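Local coordinates for protein saframycin Mx1 synthetase B (Legionella pneumophila subsp. pneumophila, PDB 3KXW) that has the fold of an AMP-binding enzyme of the ANL superfamily and holds 5'-O-[(S)-(dodecanoyloxy)(hydroxy)phosphoryl]adenosine in a pocket, at residues E208-S213 and Y259-S264; S251-I256 and E284-S289. One frame throughout, in Å; residues are numbered along the deposited sequence.

Contact 1: residues E208-S213 and Y259-S264; sequences ETIIFS and YKATIS
Ile-210 lies against the chain where it leaves the Schellman motif at Lys-260, and its backbone makes the first polar links. The side chain puts CD1 3.5 Å from Tyr-259 O, while CB and CG2 rest on the backbone of Ala-261. Its carbonyl is gripped twice: Thr-262 N meets Ile-210 O on a lone pair in the carbonyl plane at 2.9 Å, and Ile-263 N reaches the same oxygen at 3.2 Å with a nearly straight N-H, tilted somewhat out of that plane. In return, Thr-262 OG1 accepts from Ile-210 N at 3.1 Å. That hydroxyl sits between its own backbone N and carbonyl carbon (chi1 67°), and a water joins it to Thr-209 OG1, which also bonds to Asn-206 N.

Ile-263 carries the single parallel bridge, opposite Ile-211, whose side chain is about 4 Å from the bound 5'-O-[(S)-(dodecanoyloxy)(hydroxy)phosphoryl]adenosine. Ile-263 O accepts from Phe-212 N at 3.0 Å, with Ile-211 CA beside it in a CH...O contact. Its CD1 packs on Thr-209 CG2.

In Phe-212, CG anti to the backbone N (chi1 -175°) carries the ring away from 259-264, to pack on Leu-33, Ile-238 and His-255, while CB stays on Ala-261 CB at 3.7 Å. Ser-264 OG lies in the ring plane at its edge and donates to Phe-212 O at 2.8 Å from well above the carbonyl plane; the same hydroxyl pairs with Trp-252 NE1.

Strands 210-213 and 263-266 thus meet through one bridge, with the hydroxyls of Thr-262 and Ser-264, on either side of Ile-263 in sequence, adding one bond each. One carbonyl held by two amides, together with these hydroxyl bonds, fixes the register of a very short parallel pairing beside the ligand pocket.

Contact 2: residues S251-I256 and E284-S289; sequences SWLKHI and EGLDLS
Lys-254 and Leu-286 bring helix 250-259 and the irregular chain 284-289 closest, their CA atoms 6.1 Å apart, and Ile-256 and Leu-288 follow at 6.8 Å. The spacing is filled by apolar side chains. Leu-286 sends CD2 onto the helix backbone, 3.6 Å from Leu-253 C and as near to Lys-254 N; the same methyl touches Leu-253 CB at 3.8 Å, while CD1 meets the CD1 of that leucine. Leu-288 works through CD2 alone: it lies 3.6 Å from Leu-253 O and 3.8 Å from Ile-256 CG2, the side chains of Ile-256 and Leu-288 crossing at about a right angle. CG1 of Ile-256 lies anti to the carbonyl carbon (chi1 -77°), which leaves CG2 anti to N and facing Leu-288 CD2. Lys-254 points away, and of its side chain CG alone comes near Leu-286.

Between the two leucines, Asp-287 forms an Asx turn, its OD1 accepting from both N and OG of Ser-289 on one face of the carboxylate. Asp-287 N bonds to Thr-257 OG1, one turn on from Leu-253. Phe-313 of helix 303-313 packs on Leu-253, Leu-286 and Leu-288, so the leucines join two helices, and Ile-256 links helix 250-259 to strand 263-266 through Ser-264.

Overall arrangement
From the N terminus the chain passes strand 210-213, then helix 220-233, strand 236-239 and helix 242-247, before entering helix 250-259. Contact 1 closes a loop of 45 residues when strand 263-266, following that helix directly, comes alongside 210-213. Contact 2 closes a shorter one of 27, through helix 269-277, as 284-289 returns to the helix. The two loops cross rather than nest: 251-256 lies inside the first, 284-289 beyond it. Contact 1 joins the edge strands of two mixed sheets, and contact 2 adds the chain leading to strand 293-296. They touch at several points: His-255 CB and Trp-252 pack on the Phe-212 ring, and Ala-261 N probably bonds to Ile-256 O.

Contact 1: residues E208-S213 and Y259-S264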
ATOM      1  N   GLU A 208     -21.426  -0.779  13.889  1.00 26.50           N
ATOM      2  CA  GLU A 208     -21.707   0.431  13.134  1.00 24.10           C
ATOM      3  C   GLU A 208     -20.612   0.645  12.063  1.00 21.68           C
ATOM      4  O   GLU A 208     -20.773   1.450  11.142  1.00 18.47           O
ATOM      5  CB  GLU A 208     -21.751   1.613  14.090  1.00 26.84           C
ATOM      6  CG  GLU A 208     -22.408   2.852  13.545  1.00 28.97           C
ATOM      7  CD  GLU A 208     -22.480   3.954  14.596  1.00 31.37           C
ATOM      8  OE1 GLU A 208     -22.758   3.640  15.793  1.00 31.40           O
ATOM      9  OE2 GLU A 208     -22.245   5.123  14.225  1.00 31.62           O
ATOM     10  N   THR A 209     -19.507  -0.083  12.185  1.00 17.59           N
ATOM     11  CA  THR A 209     -18.326   0.214  11.363  1.00 17.86           C
ATOM     12  C   THR A 209     -18.606   0.011   9.883  1.00 16.23           C
ATOM     13  O   THR A 209     -19.201  -0.997   9.490  1.00 17.08           O
ATOM     14  CB  THR A 209     -17.128  -0.674  11.756  1.00 17.65           C
ATOM     15  OG1 THR A 209     -16.764  -0.419  13.123  1.00 18.64           O
ATOM     16  CG2 THR A 209     -15.935  -0.407  10.835  1.00 16.26           C
ATOM     17  N   ILE A 210     -18.186   0.965   9.058  1.00 14.63           N
ATOM     18  CA  ILE A 210     -18.213   0.783   7.617  1.00 13.81           C
ATOM     19  C   ILE A 210     -16.861   1.219   7.055  1.00 14.47           C
ATOM     20  O   ILE A 210     -16.391   2.313   7.313  1.00 12.59           O
ATOM     21  CB  ILE A 210     -19.354   1.580   6.972  1.00 15.35           C
ATOM     22  CG1 ILE A 210     -20.703   1.013   7.464  1.00 15.81           C
ATOM     23  CG2 ILE A 210     -19.267   1.530   5.441  1.00 14.66           C
ATOM     24  CD1 ILE A 210     -21.905   1.697   6.856  1.00 17.27           C
ATOM     25  N   ILE A 211     -16.217   0.351   6.295  1.00 14.77           N
ATOM     26  CA  ILE A 211     -14.924   0.738   5.765  1.00 13.06           C
ATOM     27  C   ILE A 211     -15.043   1.185   4.320  1.00 14.82           C
ATOM     28  O   ILE A 211     -15.706   0.526   3.516  1.00 16.81           O
ATOM     29  CB  ILE A 211     -13.918  -0.423   5.886  1.00 15.16           C
ATOM     30  CG1 ILE A 211     -13.719  -0.793   7.367  1.00 15.76           C
ATOM     31  CG2 ILE A 211     -12.609  -0.076   5.175  1.00 17.54           C
ATOM     32  CD1 ILE A 211     -12.810  -2.020   7.584  1.00 20.08           C
ATOM     33  N   PHE A 212     -14.420   2.302   3.976  1.00 12.97           N
ATOM     34  CA  PHE A 212     -14.305   2.652   2.563  1.00 12.88           C
ATOM     35  C   PHE A 212     -12.841   2.548   2.138  1.00 13.37           C
ATOM     36  O   PHE A 212     -11.949   2.918   2.899  1.00 12.98           O
ATOM     37  CB  PHE A 212     -14.847   4.051   2.246  1.00 12.54           C
ATOM     38  CG  PHE A 212     -14.829   4.342   0.794  1.00 13.52           C
ATOM     39  CD1 PHE A 212     -15.915   3.980  -0.002  1.00 13.51           C
ATOM     40  CD2 PHE A 212     -13.677   4.829   0.177  1.00 13.19           C
ATOM     41  CE1 PHE A 212     -15.872   4.180  -1.373  1.00 14.96           C
ATOM     42  CE2 PHE A 212     -13.639   5.016  -1.188  1.00 14.01           C
ATOM     43  CZ  PHE A 212     -14.738   4.688  -1.974  1.00 15.15           C
ATOM     44  N   SER A 213     -12.589   2.040   0.944  1.00 12.25           N
ATOM     45  CA  SER A 213     -11.220   1.990   0.469  1.00 12.54           C
ATOM     46  C   SER A 213     -11.092   2.184  -1.022  1.00 12.00           C
ATOM     47  O   SER A 213     -11.840   1.584  -1.779  1.00 13.43           O
ATOM     48  CB  SER A 213     -10.587   0.664   0.862  1.00 12.46           C
ATOM     49  OG  SER A 213      -9.217   0.624   0.485  1.00 13.13           O
ATOM     50  N   TYR A 259     -21.944   6.868   1.985  1.00 17.13           N
ATOM     51  CA  TYR A 259     -22.031   5.561   2.624  1.00 17.42           C
ATOM     52  C   TYR A 259     -21.817   5.612   4.134  1.00 16.84           C
ATOM     53  O   TYR A 259     -21.795   4.574   4.799  1.00 18.51           O
ATOM     54  CB  TYR A 259     -21.043   4.589   1.948  1.00 15.95           C
ATOM     55  CG  TYR A 259     -21.472   4.251   0.532  1.00 18.85           C
ATOM     56  CD1 TYR A 259     -22.424   3.269   0.294  1.00 21.56           C
ATOM     57  CD2 TYR A 259     -20.961   4.940  -0.557  1.00 16.89           C
ATOM     58  CE1 TYR A 259     -22.840   2.970  -1.000  1.00 22.16           C
ATOM     59  CE2 TYR A 259     -21.381   4.651  -1.862  1.00 19.27           C
ATOM     60  CZ  TYR A 259     -22.329   3.665  -2.065  1.00 24.44           C
ATOM     61  OH  TYR A 259     -22.746   3.345  -3.347  1.00 27.01           O
ATOM     62  N   LYS A 260     -21.669   6.823   4.666  1.00 17.51           N
ATOM     63  CA  LYS A 260     -21.362   7.022   6.077  1.00 17.80           C
ATOM     64  C   LYS A 260     -20.248   6.101   6.535  1.00 15.83           C
ATOM     65  O   LYS A 260     -20.361   5.434   7.554  1.00 15.44           O
ATOM     66  CB  LYS A 260     -22.612   6.839   6.943  1.00 21.15           C
ATOM     67  CG  LYS A 260     -23.502   8.053   6.897  1.00 23.67           C
ATOM     68  CD  LYS A 260     -24.906   7.731   7.307  1.00 25.03           C
ATOM     69  CE  LYS A 260     -25.755   8.983   7.218  1.00 27.38           C
ATOM     70  NZ  LYS A 260     -25.418   9.848   8.374  1.00 32.38           N
ATOM     71  N   ALA A 261     -19.156   6.083   5.786  1.00 14.70           N
ATOM     72  CA  ALA A 261     -18.014   5.288   6.190  1.00 13.45           C
ATOM     73  C   ALA A 261     -17.441   5.837   7.483  1.00 13.72           C
ATOM     74  O   ALA A 261     -17.428   7.061   7.722  1.00 13.54           O
ATOM     75  CB  ALA A 261     -16.925   5.270   5.063  1.00 13.23           C
ATOM     76  N   THR A 262     -16.963   4.933   8.328  1.00 12.49           N
ATOM     77  CA  THR A 262     -16.418   5.308   9.623  1.00 13.47           C
ATOM     78  C   THR A 262     -14.893   5.167   9.649  1.00 13.01           C
ATOM     79  O   THR A 262     -14.184   5.879  10.391  1.00 13.12           O
ATOM     80  CB  THR A 262     -17.052   4.459  10.787  1.00 15.07           C
ATOM     81  OG1 THR A 262     -16.661   3.090  10.669  1.00 13.23           O
ATOM     82  CG2 THR A 262     -18.577   4.518  10.725  1.00 14.46           C
ATOM     83  N   ILE A 263     -14.393   4.236   8.848  1.00 11.55           N
ATOM     84  CA  ILE A 263     -12.954   4.014   8.749  1.00 12.86           C
ATOM     85  C   ILE A 263     -12.515   4.067   7.294  1.00 11.62           C
ATOM     86  O   ILE A 263     -13.109   3.418   6.456  1.00 13.44           O
ATOM     87  CB  ILE A 263     -12.574   2.652   9.331  1.00 12.22           C
ATOM     88  CG1 ILE A 263     -13.064   2.553  10.783  1.00 13.31           C
ATOM     89  CG2 ILE A 263     -11.067   2.463   9.286  1.00 14.80           C
ATOM     90  CD1 ILE A 263     -12.682   1.204  11.434  1.00 15.33           C
ATOM     91  N   SER A 264     -11.519   4.890   6.995  1.00 13.24           N
ATOM     92  CA  SER A 264     -10.954   4.940   5.649  1.00 12.86           C
ATOM     93  C   SER A 264      -9.599   5.571   5.815  1.00 12.87           C
ATOM     94  O   SER A 264      -9.370   6.319   6.772  1.00 11.61           O
ATOM     95  CB  SER A 264     -11.866   5.760   4.710  1.00 12.60           C
ATOM     96  OG  SER A 264     -11.521   5.620   3.347  1.00 13.39           O
TER
HETATM   97  O   HOH W   1     -21.861   4.222   9.732  1.00 23.24           O
HETATM   98  O   HOH W   2     -15.818   2.345  13.098  1.00 16.30           O

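Contact 2: residues S251-I256 and E284-S289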
ATOM      1  N   SER A 251     -14.062  12.093  -5.211  1.00 16.16           N
ATOM      2  CA  SER A 251     -14.968  10.943  -5.096  1.00 16.42           C
ATOM      3  C   SER A 251     -14.724  10.136  -3.813  1.00 16.13           C
ATOM      4  O   SER A 251     -15.649   9.554  -3.258  1.00 14.78           O
ATOM      5  CB  SER A 251     -14.962  10.052  -6.342  1.00 17.96           C
ATOM      6  OG  SER A 251     -13.736   9.365  -6.458  1.00 19.43           O
ATOM      7  N   TRP A 252     -13.492  10.127  -3.318  1.00 15.25           N
ATOM      8  CA  TRP A 252     -13.228   9.486  -2.024  1.00 14.00           C
ATOM      9  C   TRP A 252     -14.112  10.083  -0.925  1.00 14.86           C
ATOM     10  O   TRP A 252     -14.726   9.365  -0.134  1.00 13.54           O
ATOM     11  CB  TRP A 252     -11.763   9.673  -1.643  1.00 14.60           C
ATOM     12  CG  TRP A 252     -11.294   8.947  -0.385  1.00 12.53           C
ATOM     13  CD1 TRP A 252     -11.902   7.905   0.249  1.00 12.54           C
ATOM     14  CD2 TRP A 252     -10.073   9.191   0.319  1.00 12.41           C
ATOM     15  NE1 TRP A 252     -11.142   7.495   1.326  1.00 11.74           N
ATOM     16  CE2 TRP A 252     -10.007   8.262   1.382  1.00 11.34           C
ATOM     17  CE3 TRP A 252      -9.016  10.096   0.143  1.00 13.41           C
ATOM     18  CZ2 TRP A 252      -8.930   8.219   2.283  1.00 12.95           C
ATOM     19  CZ3 TRP A 252      -7.946  10.068   1.055  1.00 12.50           C
ATOM     20  CH2 TRP A 252      -7.913   9.127   2.111  1.00 12.94           C
ATOM     21  N   LEU A 253     -14.154  11.402  -0.867  1.00 14.57           N
ATOM     22  CA  LEU A 253     -14.870  12.096   0.204  1.00 14.83           C
ATOM     23  C   LEU A 253     -16.380  12.085  -0.046  1.00 15.40           C
ATOM     24  O   LEU A 253     -17.170  11.997   0.895  1.00 16.81           O
ATOM     25  CB  LEU A 253     -14.323  13.517   0.391  1.00 15.78           C
ATOM     26  CG  LEU A 253     -12.794  13.614   0.456  1.00 16.96           C
ATOM     27  CD1 LEU A 253     -12.401  15.079   0.662  1.00 15.92           C
ATOM     28  CD2 LEU A 253     -12.184  12.749   1.568  1.00 16.17           C
ATOM     29  N   LYS A 254     -16.781  12.154  -1.313  1.00 16.53           N
ATOM     30  CA  LYS A 254     -18.192  11.942  -1.673  1.00 18.47           C
ATOM     31  C   LYS A 254     -18.713  10.566  -1.245  1.00 17.01           C
ATOM     32  O   LYS A 254     -19.814  10.447  -0.676  1.00 16.08           O
ATOM     33  CB  LYS A 254     -18.420  12.100  -3.174  1.00 18.76           C
ATOM     34  CG  LYS A 254     -18.507  13.535  -3.632  1.00 23.17           C
ATOM     35  CD  LYS A 254     -19.031  13.570  -5.083  1.00 29.99           C
ATOM     36  CE  LYS A 254     -19.231  14.994  -5.593  1.00 33.78           C
ATOM     37  NZ  LYS A 254     -19.692  15.017  -7.023  1.00 37.42           N
ATOM     38  N   HIS A 255     -17.945   9.522  -1.517  1.00 15.74           N
ATOM     39  CA  HIS A 255     -18.390   8.187  -1.095  1.00 15.51           C
ATOM     40  C   HIS A 255     -18.403   8.017   0.415  1.00 15.59           C
ATOM     41  O   HIS A 255     -19.303   7.371   0.946  1.00 14.99           O
ATOM     42  CB  HIS A 255     -17.580   7.081  -1.766  1.00 16.18           C
ATOM     43  CG  HIS A 255     -17.861   6.968  -3.225  1.00 16.29           C
ATOM     44  ND1 HIS A 255     -16.910   6.619  -4.155  1.00 19.51           N
ATOM     45  CD2 HIS A 255     -19.001   7.198  -3.918  1.00 17.95           C
ATOM     46  CE1 HIS A 255     -17.456   6.612  -5.359  1.00 17.65           C
ATOM     47  NE2 HIS A 255     -18.723   6.955  -5.241  1.00 22.29           N
ATOM     48  N   ILE A 256     -17.412   8.580   1.102  1.00 13.43           N
ATOM     49  CA  ILE A 256     -17.389   8.506   2.549  1.00 12.86           C
ATOM     50  C   ILE A 256     -18.672   9.134   3.055  1.00 16.11           C
ATOM     51  O   ILE A 256     -19.305   8.637   4.004  1.00 15.72           O
ATOM     52  CB  ILE A 256     -16.147   9.226   3.141  1.00 14.94           C
ATOM     53  CG1 ILE A 256     -14.889   8.335   2.961  1.00 13.15           C
ATOM     54  CG2 ILE A 256     -16.377   9.594   4.603  1.00 15.10           C
ATOM     55  CD1 ILE A 256     -13.544   9.039   3.363  1.00 14.36           C
ATOM     56  N   GLU A 284     -18.784  21.512  -1.736  1.00 25.64           N
ATOM     57  CA  GLU A 284     -20.204  21.630  -1.396  1.00 25.95           C
ATOM     58  C   GLU A 284     -20.880  20.264  -1.493  1.00 22.98           C
ATOM     59  O   GLU A 284     -20.725  19.559  -2.481  1.00 23.62           O
ATOM     60  CB  GLU A 284     -20.892  22.656  -2.311  1.00 29.08           C
ATOM     61  CG  GLU A 284     -22.021  23.406  -1.603  1.00 32.26           C
ATOM     62  CD  GLU A 284     -22.677  24.519  -2.438  1.00 35.85           C
ATOM     63  OE1 GLU A 284     -22.035  25.073  -3.366  1.00 35.43           O
ATOM     64  OE2 GLU A 284     -23.858  24.842  -2.147  1.00 34.95           O
ATOM     65  N   GLY A 285     -21.607  19.868  -0.456  1.00 21.92           N
ATOM     66  CA  GLY A 285     -22.195  18.543  -0.457  1.00 21.38           C
ATOM     67  C   GLY A 285     -21.486  17.502   0.410  1.00 21.29           C
ATOM     68  O   GLY A 285     -22.057  16.452   0.687  1.00 19.97           O
ATOM     69  N   LEU A 286     -20.251  17.768   0.843  1.00 18.44           N
ATOM     70  CA  LEU A 286     -19.556  16.804   1.698  1.00 18.34           C
ATOM     71  C   LEU A 286     -20.111  16.825   3.115  1.00 18.74           C
ATOM     72  O   LEU A 286     -20.593  17.843   3.571  1.00 20.98           O
ATOM     73  CB  LEU A 286     -18.054  17.099   1.750  1.00 17.74           C
ATOM     74  CG  LEU A 286     -17.293  16.951   0.440  1.00 15.69           C
ATOM     75  CD1 LEU A 286     -15.814  17.315   0.653  1.00 17.30           C
ATOM     76  CD2 LEU A 286     -17.449  15.536  -0.120  1.00 15.51           C
ATOM     77  N   ASP A 287     -20.023  15.692   3.801  1.00 17.26           N
ATOM     78  CA  ASP A 287     -20.310  15.591   5.227  1.00 19.08           C
ATOM     79  C   ASP A 287     -19.485  14.431   5.739  1.00 18.15           C
ATOM     80  O   ASP A 287     -19.821  13.277   5.504  1.00 17.78           O
ATOM     81  CB  ASP A 287     -21.786  15.306   5.487  1.00 19.68           C
ATOM     82  CG  ASP A 287     -22.081  15.043   6.966  1.00 21.55           C
ATOM     83  OD1 ASP A 287     -21.188  15.210   7.825  1.00 21.70           O
ATOM     84  OD2 ASP A 287     -23.231  14.692   7.282  1.00 25.19           O
ATOM     85  N   LEU A 288     -18.410  14.750   6.444  1.00 17.38           N
ATOM     86  CA  LEU A 288     -17.437  13.748   6.831  1.00 17.51           C
ATOM     87  C   LEU A 288     -17.542  13.425   8.314  1.00 17.36           C
ATOM     88  O   LEU A 288     -16.610  12.873   8.902  1.00 16.97           O
ATOM     89  CB  LEU A 288     -16.019  14.247   6.489  1.00 18.49           C
ATOM     90  CG  LEU A 288     -15.818  14.562   4.997  1.00 17.08           C
ATOM     91  CD1 LEU A 288     -14.461  15.272   4.734  1.00 18.29           C
ATOM     92  CD2 LEU A 288     -16.011  13.333   4.084  1.00 16.56           C
ATOM     93  N   SER A 289     -18.669  13.781   8.935  1.00 17.98           N
ATOM     94  CA  SER A 289     -18.818  13.544  10.376  1.00 18.58           C
ATOM     95  C   SER A 289     -18.776  12.066  10.776  1.00 16.25           C
ATOM     96  O   SER A 289     -18.401  11.759  11.898  1.00 18.64           O
ATOM     97  CB  SER A 289     -20.098  14.201  10.931  1.00 20.25           C
ATOM     98  OG  SER A 289     -21.225  13.820  10.156  1.00 21.63           O
TER